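Alkaline phosphatase D (Bacillus subtilis, PDB 2YEQ) hydrolyses phosphate esters, acting as a phosphodiesterase and alkaline phosphatase with an active site that contains iron and calcium. Local coordinates at residues E229-V232 with L233-A237; I177-Q180 with D181-R185; Y154-G157 with P158-V162. All coordinates share one frame; numbering follows the deposited sequence.

Contact 1: E229-V232 with L233-A237. With PE5 (3,6,9,12,15,18,21,24-octaoxahexacosan-1-ol), chain J.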
loop_
_atom_site.group_PDB
_atom_site.type_symbol
_atom_site.label_atom_id
_atom_site.label_comp_id
_atom_site.label_asym_id
_atom_site.label_seq_id
_atom_site.Cartn_x
_atom_site.Cartn_y
_atom_site.Cartn_z
ATOM N N GLU A 229 -10.697 -15.388 -19.172
ATOM C CA GLU A 229 -11.925 -14.686 -19.520
ATOM C C GLU A 229 -12.718 -14.233 -18.278
ATOM O O GLU A 229 -13.184 -13.095 -18.199
ATOM C CB GLU A 229 -12.791 -15.592 -20.416
ATOM C CG GLU A 229 -14.043 -14.953 -20.901
ATOM C CD GLU A 229 -14.833 -15.913 -21.821
ATOM O OE1 GLU A 229 -15.188 -17.045 -21.395
ATOM O OE2 GLU A 229 -15.072 -15.516 -22.959
ATOM N N ALA A 230 -12.908 -15.130 -17.328
ATOM C CA ALA A 230 -13.637 -14.778 -16.091
ATOM C C ALA A 230 -12.813 -13.756 -15.285
ATOM O O ALA A 230 -13.367 -12.882 -14.642
ATOM C CB ALA A 230 -13.887 -16.008 -15.223
ATOM N N PHE A 231 -11.487 -13.885 -15.325
ATOM C CA PHE A 231 -10.639 -12.979 -14.542
ATOM C C PHE A 231 -10.702 -11.548 -15.037
ATOM O O PHE A 231 -10.690 -10.619 -14.235
ATOM C CB PHE A 231 -9.199 -13.443 -14.492
ATOM C CG PHE A 231 -8.335 -12.532 -13.645
ATOM C CD1 PHE A 231 -8.449 -12.570 -12.269
ATOM C CD2 PHE A 231 -7.512 -11.591 -14.237
ATOM C CE1 PHE A 231 -7.707 -11.697 -11.449
ATOM C CE2 PHE A 231 -6.749 -10.719 -13.435
ATOM C CZ PHE A 231 -6.862 -10.775 -12.042
ATOM N N VAL A 232 -10.809 -11.349 -16.345
ATOM C CA VAL A 232 -10.898 -10.003 -16.883
ATOM C C VAL A 232 -12.154 -9.273 -16.391
ATOM O O VAL A 232 -12.124 -8.072 -16.094
ATOM C CB VAL A 232 -10.810 -9.995 -18.416
ATOM C CG1 VAL A 232 -10.960 -8.563 -18.974
ATOM C CG2 VAL A 232 -9.467 -10.603 -18.847
ATOM N N LEU A 233 -13.261 -10.003 -16.310
ATOM C CA LEU A 233 -14.486 -9.443 -15.767
ATOM C C LEU A 233 -14.293 -9.129 -14.282
ATOM O O LEU A 233 -14.719 -8.102 -13.790
ATOM C CB LEU A 233 -15.637 -10.426 -15.963
ATOM C CG LEU A 233 -16.069 -10.614 -17.424
ATOM C CD1 LEU A 233 -17.055 -11.791 -17.512
ATOM C CD2 LEU A 233 -16.679 -9.313 -17.928
ATOM N N ARG A 234 -13.629 -10.030 -13.588
ATOM C CA ARG A 234 -13.333 -9.828 -12.186
ATOM C C ARG A 234 -12.434 -8.596 -11.939
ATOM O O ARG A 234 -12.673 -7.814 -11.020
ATOM C CB ARG A 234 -12.690 -11.078 -11.652
ATOM C CG ARG A 234 -12.674 -11.168 -10.198
ATOM C CD ARG A 234 -12.102 -12.454 -9.789
ATOM N NE ARG A 234 -12.037 -12.530 -8.350
ATOM C CZ ARG A 234 -11.614 -13.566 -7.661
ATOM N NH1 ARG A 234 -11.224 -14.684 -8.263
ATOM N NH2 ARG A 234 -11.603 -13.491 -6.342
ATOM N N ARG A 235 -11.433 -8.396 -12.792
ATOM C CA ARG A 235 -10.567 -7.243 -12.665
ATOM C C ARG A 235 -11.311 -5.937 -12.898
ATOM O O ARG A 235 -11.077 -4.955 -12.185
ATOM C CB ARG A 235 -9.349 -7.332 -13.600
ATOM C CG ARG A 235 -8.206 -6.427 -13.170
ATOM C CD ARG A 235 -6.969 -6.608 -14.032
ATOM N NE ARG A 235 -6.909 -5.675 -15.156
ATOM C CZ ARG A 235 -5.847 -5.525 -15.942
ATOM N NH1 ARG A 235 -4.784 -6.285 -15.748
ATOM N NH2 ARG A 235 -5.854 -4.645 -16.925
ATOM N N ALA A 236 -12.219 -5.912 -13.862
ATOM C CA ALA A 236 -13.055 -4.749 -14.082
ATOM C C ALA A 236 -13.920 -4.401 -12.848
ATOM O O ALA A 236 -14.026 -3.234 -12.484
ATOM C CB ALA A 236 -13.954 -4.925 -15.360
ATOM N N ALA A 237 -14.527 -5.406 -12.236
ATOM C CA ALA A 237 -15.330 -5.230 -11.022
ATOM C C ALA A 237 -14.467 -4.712 -9.849
ATOM O O ALA A 237 -14.854 -3.767 -9.166
ATOM C CB ALA A 237 -15.986 -6.526 -10.641
HETATM C C48 PE5 J . -17.879 -17.024 -12.605
HETATM C C50 PE5 J . -17.288 -17.583 -11.306
HETATM O O1 PE5 J . -15.864 -17.387 -11.204
HETATM C C1 PE5 J . -15.373 -16.149 -11.765
HETATM C C2 PE5 J . -13.927 -15.842 -11.330
HETATM O O2 PE5 J . -13.230 -16.992 -10.841
#
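Phe-231 and Arg-235 lie one alpha-helical turn apart in helix 228-245, where the N of Arg-235 donates to the O of Phe-231 at 2.8 Å. The same i to i+4 pattern joins Arg-234 N to Ala-230 O at 3.1 Å and Ala-236 N to Val-232 O, also at 3.1 Å. Phe-231 has its CG anti to the backbone N (chi1 -178°), which carries the ring along the helix to the aliphatic parts of both arginines. Its CE2 is 4.2 Å from CD of Arg-235, and its CD1 is 4.4 Å from CD of Arg-234. The ring stands almost perpendicular to the Arg-235 guanidinium, with planes 81° apart; Tyr-217 meets the ring from outside the helix. The polar ends of the arginines reach away: Arg-234 to Glu-175, Arg-235 to the O of Pro-257 and to Asn-219. A bound polyether is bordered by CB of Ala-230, 3.8 Å from its C1, and by CD of Arg-234, 4.1 Å from its C2. CG of Leu-233 lies 3.9 Å from O of Glu-229, one turn back. Such an arrangement is that of a regular alpha-helix with i to i+4 bonds, whose Phe-231 ring and buried arginines pack against loops of the phosphatase domain.

Contact 2: I177-Q180 with D181-R185. With EDO (1,2-ethanediol), chain O; EDO (1,2-ethanediol), chain B; EDO (1,2-ethanediol), chain Q.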
loop_
_atom_site.group_PDB
_atom_site.type_symbol
_atom_site.label_atom_id
_atom_site.label_comp_id
_atom_site.label_asym_id
_atom_site.label_seq_id
_atom_site.Cartn_x
_atom_site.Cartn_y
_atom_site.Cartn_z
ATOM N N ILE A 177 -16.411 -11.895 -6.318
ATOM C CA ILE A 177 -16.335 -12.028 -7.778
ATOM C C ILE A 177 -16.957 -10.864 -8.496
ATOM O O ILE A 177 -16.368 -10.324 -9.427
ATOM C CB ILE A 177 -17.058 -13.313 -8.256
ATOM C CG1 ILE A 177 -16.423 -14.548 -7.614
ATOM C CG2 ILE A 177 -17.061 -13.394 -9.805
ATOM C CD1 ILE A 177 -14.951 -14.696 -7.918
ATOM N N THR A 178 -18.160 -10.477 -8.095
ATOM C CA THR A 178 -18.901 -9.423 -8.795
ATOM C C THR A 178 -18.609 -8.046 -8.222
ATOM O O THR A 178 -18.076 -7.911 -7.109
ATOM C CB THR A 178 -20.410 -9.626 -8.631
ATOM O OG1 THR A 178 -20.713 -9.497 -7.258
ATOM C CG2 THR A 178 -20.860 -11.025 -9.106
ATOM N N LEU A 179 -19.000 -7.023 -8.958
ATOM C CA LEU A 179 -18.891 -5.658 -8.500
ATOM C C LEU A 179 -19.505 -5.480 -7.113
ATOM O O LEU A 179 -18.893 -4.861 -6.228
ATOM C CB LEU A 179 -19.503 -4.694 -9.508
ATOM C CG LEU A 179 -19.498 -3.200 -9.157
ATOM C CD1 LEU A 179 -18.083 -2.633 -8.943
ATOM C CD2 LEU A 179 -20.248 -2.424 -10.223
ATOM N N GLN A 180 -20.688 -6.039 -6.895
ATOM C CA GLN A 180 -21.343 -5.883 -5.605
ATOM C C GLN A 180 -20.531 -6.590 -4.518
ATOM O O GLN A 180 -20.382 -6.064 -3.432
ATOM C CB GLN A 180 -22.810 -6.387 -5.658
ATOM C CG GLN A 180 -23.794 -5.586 -4.814
ATOM C CD GLN A 180 -23.660 -4.060 -4.958
ATOM O OE1 GLN A 180 -23.622 -3.521 -6.063
ATOM N NE2 GLN A 180 -23.550 -3.371 -3.827
ATOM N N ASP A 181 -20.024 -7.786 -4.805
ATOM C CA ASP A 181 -19.170 -8.512 -3.881
ATOM C C ASP A 181 -17.944 -7.634 -3.447
ATOM O O ASP A 181 -17.619 -7.564 -2.266
ATOM C CB ASP A 181 -18.598 -9.789 -4.506
ATOM C CG ASP A 181 -19.632 -10.879 -4.808
ATOM O OD1 ASP A 181 -20.750 -10.883 -4.254
ATOM O OD2 ASP A 181 -19.258 -11.793 -5.587
ATOM N N TYR A 182 -17.290 -7.010 -4.415
ATOM C CA TYR A 182 -16.116 -6.160 -4.146
ATOM C C TYR A 182 -16.474 -4.906 -3.366
ATOM O O TYR A 182 -15.733 -4.483 -2.474
ATOM C CB TYR A 182 -15.373 -5.781 -5.451
ATOM C CG TYR A 182 -14.440 -6.865 -5.894
ATOM C CD1 TYR A 182 -13.142 -6.951 -5.379
ATOM C CD2 TYR A 182 -14.842 -7.822 -6.832
ATOM C CE1 TYR A 182 -12.274 -7.979 -5.766
ATOM C CE2 TYR A 182 -13.997 -8.852 -7.224
ATOM C CZ TYR A 182 -12.709 -8.927 -6.700
ATOM O OH TYR A 182 -11.884 -9.943 -7.108
ATOM N N ARG A 183 -17.595 -4.295 -3.715
ATOM C CA ARG A 183 -18.082 -3.114 -3.000
ATOM C C ARG A 183 -18.346 -3.440 -1.530
ATOM O O ARG A 183 -17.940 -2.670 -0.629
ATOM C CB ARG A 183 -19.348 -2.568 -3.649
ATOM C CG ARG A 183 -19.145 -1.826 -4.926
ATOM C CD ARG A 183 -20.508 -1.594 -5.610
ATOM N NE ARG A 183 -20.427 -0.612 -6.668
ATOM C CZ ARG A 183 -21.419 -0.309 -7.492
ATOM N NH1 ARG A 183 -22.592 -0.923 -7.397
ATOM N NH2 ARG A 183 -21.250 0.629 -8.385
ATOM N N ASN A 184 -18.998 -4.579 -1.288
ATOM C CA ASN A 184 -19.309 -4.995 0.059
ATOM C C ASN A 184 -18.057 -5.346 0.861
ATOM O O ASN A 184 -17.979 -5.090 2.075
ATOM C CB ASN A 184 -20.325 -6.149 0.071
ATOM C CG ASN A 184 -21.709 -5.709 -0.396
ATOM O OD1 ASN A 184 -21.994 -4.511 -0.447
ATOM N ND2 ASN A 184 -22.560 -6.675 -0.770
ATOM N N ARG A 185 -17.064 -5.931 0.200
ATOM C CA ARG A 185 -15.821 -6.238 0.899
ATOM C C ARG A 185 -15.090 -4.925 1.258
ATOM O O ARG A 185 -14.578 -4.812 2.371
ATOM C CB ARG A 185 -14.917 -7.112 0.042
ATOM C CG ARG A 185 -13.617 -7.514 0.703
ATOM C CD ARG A 185 -13.812 -8.342 1.929
ATOM N NE ARG A 185 -14.738 -9.477 1.812
ATOM C CZ ARG A 185 -14.418 -10.727 1.498
ATOM N NH1 ARG A 185 -13.160 -11.057 1.186
ATOM N NH2 ARG A 185 -15.379 -11.671 1.497
HETATM C C1 EDO O . -23.281 -11.927 -6.639
HETATM O O1 EDO O . -22.784 -12.592 -5.462
HETATM C C2 EDO O . -23.489 -10.433 -6.385
HETATM O O2 EDO O . -23.654 -9.718 -7.617
HETATM C C1 EDO B . -22.682 -9.259 -2.701
HETATM O O1 EDO B . -23.933 -9.714 -3.253
HETATM C C2 EDO B . -22.148 -10.195 -1.609
HETATM O O2 EDO B . -21.492 -9.463 -0.566
HETATM C C1 EDO Q . -18.155 -11.220 -12.349
HETATM O O1 EDO Q . -16.814 -10.726 -12.233
HETATM C C2 EDO Q . -19.070 -10.336 -13.200
HETATM O O2 EDO Q . -18.576 -8.999 -13.253
#
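The guanidinium of Arg-183 has CD2 of Leu-179 over the centre of one face, 3.6 Å from CZ, while OE1 of Gln-180 meets its edge, accepting from NH1 at 3.1 Å nearly in the guanidinium plane. The Gln-180 amide is turned 66° from that plane, and its bend at chi2 (46°) folds OE1 back to NH1. The NE of Arg-183 forms a salt bridge with Glu-244. The Tyr-182 ring has the O of Ile-177 at its edge, in plane, 3.6 Å from CE2; its hydroxyl bonds with the O of Val-213. Thr-178 is the N-cap of helix 179-190 and forms a capping box with Asp-181: OG1 of Thr-178 accepts from N of Asp-181, while OD2 of Asp-181 accepts from N of Thr-178 at 3.0 Å in a nearly straight bond (175°), from above the carboxylate plane. The same OD2 uses its anti lone pair for N of Ile-177, at 2.9 Å. On the other oxygen, OD1 of Asp-181 accepts from O1 of an ethanediol molecule at 2.9 Å. Two backbone N-H groups therefore grip one carboxylate oxygen at the helix start, where the helix dipole would probably favour the negative charge, while NH1 and NE of Arg-183 are engaged by a neutral amide and by Glu-244 of helix 228-245.

Contact 3: Y154-G157 with P158-V162. With FE (Fe (III) ion), chain C.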
loop_
_atom_site.group_PDB
_atom_site.type_symbol
_atom_site.label_atom_id
_atom_site.label_comp_id
_atom_site.label_asym_id
_atom_site.label_seq_id
_atom_site.Cartn_x
_atom_site.Cartn_y
_atom_site.Cartn_z
ATOM N N TYR A 154 -8.622 -8.131 1.113
ATOM C CA TYR A 154 -8.354 -9.486 0.652
ATOM C C TYR A 154 -9.694 -10.039 0.132
ATOM O O TYR A 154 -10.769 -9.598 0.573
ATOM C CB TYR A 154 -7.776 -10.388 1.757
ATOM C CG TYR A 154 -6.330 -10.063 2.102
ATOM C CD1 TYR A 154 -5.995 -8.852 2.734
ATOM C CD2 TYR A 154 -5.304 -10.926 1.754
ATOM C CE1 TYR A 154 -4.686 -8.526 3.034
ATOM C CE2 TYR A 154 -3.965 -10.620 2.052
ATOM C CZ TYR A 154 -3.663 -9.407 2.673
ATOM O OH TYR A 154 -2.374 -9.091 2.990
ATOM N N GLU A 155 -9.602 -11.005 -0.774
ATOM C CA GLU A 155 -10.743 -11.473 -1.569
ATOM C C GLU A 155 -11.427 -12.715 -1.053
ATOM O O GLU A 155 -12.507 -13.096 -1.546
ATOM C CB GLU A 155 -10.279 -11.694 -3.017
ATOM C CG GLU A 155 -9.546 -13.040 -3.264
ATOM C CD GLU A 155 -8.043 -12.972 -3.003
ATOM O OE1 GLU A 155 -7.588 -12.006 -2.339
ATOM O OE2 GLU A 155 -7.317 -13.908 -3.429
ATOM N N TYR A 156 -10.809 -13.368 -0.079
ATOM C CA TYR A 156 -11.222 -14.681 0.368
ATOM C C TYR A 156 -12.609 -14.748 1.012
ATOM O O TYR A 156 -13.154 -13.741 1.458
ATOM C CB TYR A 156 -10.205 -15.242 1.353
ATOM C CG TYR A 156 -8.837 -15.444 0.739
ATOM C CD1 TYR A 156 -8.608 -16.489 -0.144
ATOM C CD2 TYR A 156 -7.780 -14.579 1.023
ATOM C CE1 TYR A 156 -7.369 -16.673 -0.725
ATOM C CE2 TYR A 156 -6.545 -14.745 0.441
ATOM C CZ TYR A 156 -6.346 -15.778 -0.444
ATOM O OH TYR A 156 -5.116 -15.947 -1.023
ATOM N N GLY A 157 -13.178 -15.950 0.985
ATOM C CA GLY A 157 -14.272 -16.325 1.857
ATOM C C GLY A 157 -13.734 -16.568 3.252
ATOM O O GLY A 157 -12.534 -16.404 3.503
ATOM N N PRO A 158 -14.609 -16.957 4.169
ATOM C CA PRO A 158 -14.192 -17.174 5.549
ATOM C C PRO A 158 -13.493 -18.519 5.735
ATOM O O PRO A 158 -13.759 -19.461 4.995
ATOM C CB PRO A 158 -15.514 -17.105 6.325
ATOM C CG PRO A 158 -16.526 -17.508 5.372
ATOM C CD PRO A 158 -16.076 -16.984 4.035
ATOM N N ASN A 159 -12.592 -18.598 6.709
ATOM C CA ASN A 159 -11.868 -19.833 7.021
ATOM C C ASN A 159 -11.059 -20.366 5.842
ATOM O O ASN A 159 -10.957 -21.584 5.639
ATOM C CB ASN A 159 -12.836 -20.941 7.475
ATOM C CG ASN A 159 -13.760 -20.495 8.588
ATOM O OD1 ASN A 159 -14.994 -20.521 8.447
ATOM N ND2 ASN A 159 -13.172 -20.086 9.704
ATOM N N GLU A 160 -10.525 -19.478 5.022
ATOM C CA GLU A 160 -9.725 -19.914 3.893
ATOM C C GLU A 160 -8.265 -19.571 4.123
ATOM O O GLU A 160 -7.417 -20.479 4.241
ATOM C CB GLU A 160 -10.257 -19.315 2.597
ATOM C CG GLU A 160 -11.568 -19.963 2.180
ATOM C CD GLU A 160 -12.316 -19.198 1.112
ATOM O OE1 GLU A 160 -11.708 -18.326 0.448
ATOM O OE2 GLU A 160 -13.534 -19.477 0.948
ATOM N N TYR A 161 -7.973 -18.274 4.177
ATOM C CA TYR A 161 -6.618 -17.800 4.421
ATOM C C TYR A 161 -6.471 -17.563 5.911
ATOM O O TYR A 161 -6.845 -16.505 6.422
ATOM C CB TYR A 161 -6.365 -16.535 3.630
ATOM C CG TYR A 161 -5.011 -15.890 3.865
ATOM C CD1 TYR A 161 -3.894 -16.642 4.241
ATOM C CD2 TYR A 161 -4.854 -14.532 3.714
ATOM C CE1 TYR A 161 -2.673 -16.042 4.450
ATOM C CE2 TYR A 161 -3.635 -13.927 3.904
ATOM C CZ TYR A 161 -2.556 -14.676 4.272
ATOM O OH TYR A 161 -1.353 -14.058 4.500
ATOM N N VAL A 162 -5.956 -18.577 6.598
ATOM C CA VAL A 162 -6.032 -18.645 8.043
ATOM C C VAL A 162 -4.675 -18.332 8.680
ATOM O O VAL A 162 -3.648 -18.923 8.347
ATOM C CB VAL A 162 -6.573 -19.989 8.509
ATOM C CG1 VAL A 162 -6.583 -20.077 10.075
ATOM C CG2 VAL A 162 -8.004 -20.193 7.914
HETATM FE FE FE C . -0.667 -9.206 1.962
HETATM O O HOH W 1 -10.209 -16.548 4.915
#
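The iron site of the phosphatase domain is joined here to the loop between strand 145-148 and helix 179-190 through Tyr-154, whose OH binds the iron(III) ion at 2.0 Å and is hydrogen-bonded with OG of Ser-412. Cys-124, Asp-151 and His-382 also bind this metal. Along the same ring, CE2 of Tyr-154 lies 3.8 Å from CE2 of Tyr-161, the two ring planes inclined at 36°. Tyr-156 completes an aromatic cluster: CB of Tyr-161 makes a CH-pi contact over one face of its ring, 3.8 Å from the centroid, while OE2 of Glu-155 lies over the opposite face. A chi1 of 176° turns the Tyr-161 ring away from its own backbone N and sets it obliquely against both other tyrosines. At the turn, OE1 of Glu-160 accepts from N of Gly-157 at 2.8 Å, a bent bond (135°) arriving from above the carboxylate plane, and also sits at the edge of the Tyr-156 ring. With an alanine here, the Gly-157 N-H would probably lose this acceptor, and Lys-520, salt-bridged to OE2, its opposing charge. One water spans the loop, donating to O of Gly-157 at 2.7 Å and accepting from N of Tyr-161 at 2.9 Å.

Along the chain the three contacts come in series: contact 3 first, then contact 2, then contact 1, all within the PhoD-like phosphatase domain. Centres of contacts 1 and 2 are about 12 Å apart, those of 2 and 3 about 14 Å, and those of 1 and 3 about 19 Å, a triangle in which contact 2 touches both others. NE of Arg-234 probably hydrogen-bonds the Tyr-182 hydroxyl at 2.9 Å, while NH1 of Arg-185 probably donates to O of Tyr-156 at 2.7 Å and O of Tyr-154 at 2.9 Å. Helix 179-190 is thus tied directly to the loop carrying the iron ligand, and helix 228-245 reaches it through Tyr-182 and by packing of Arg-234 NH2 on Glu-155.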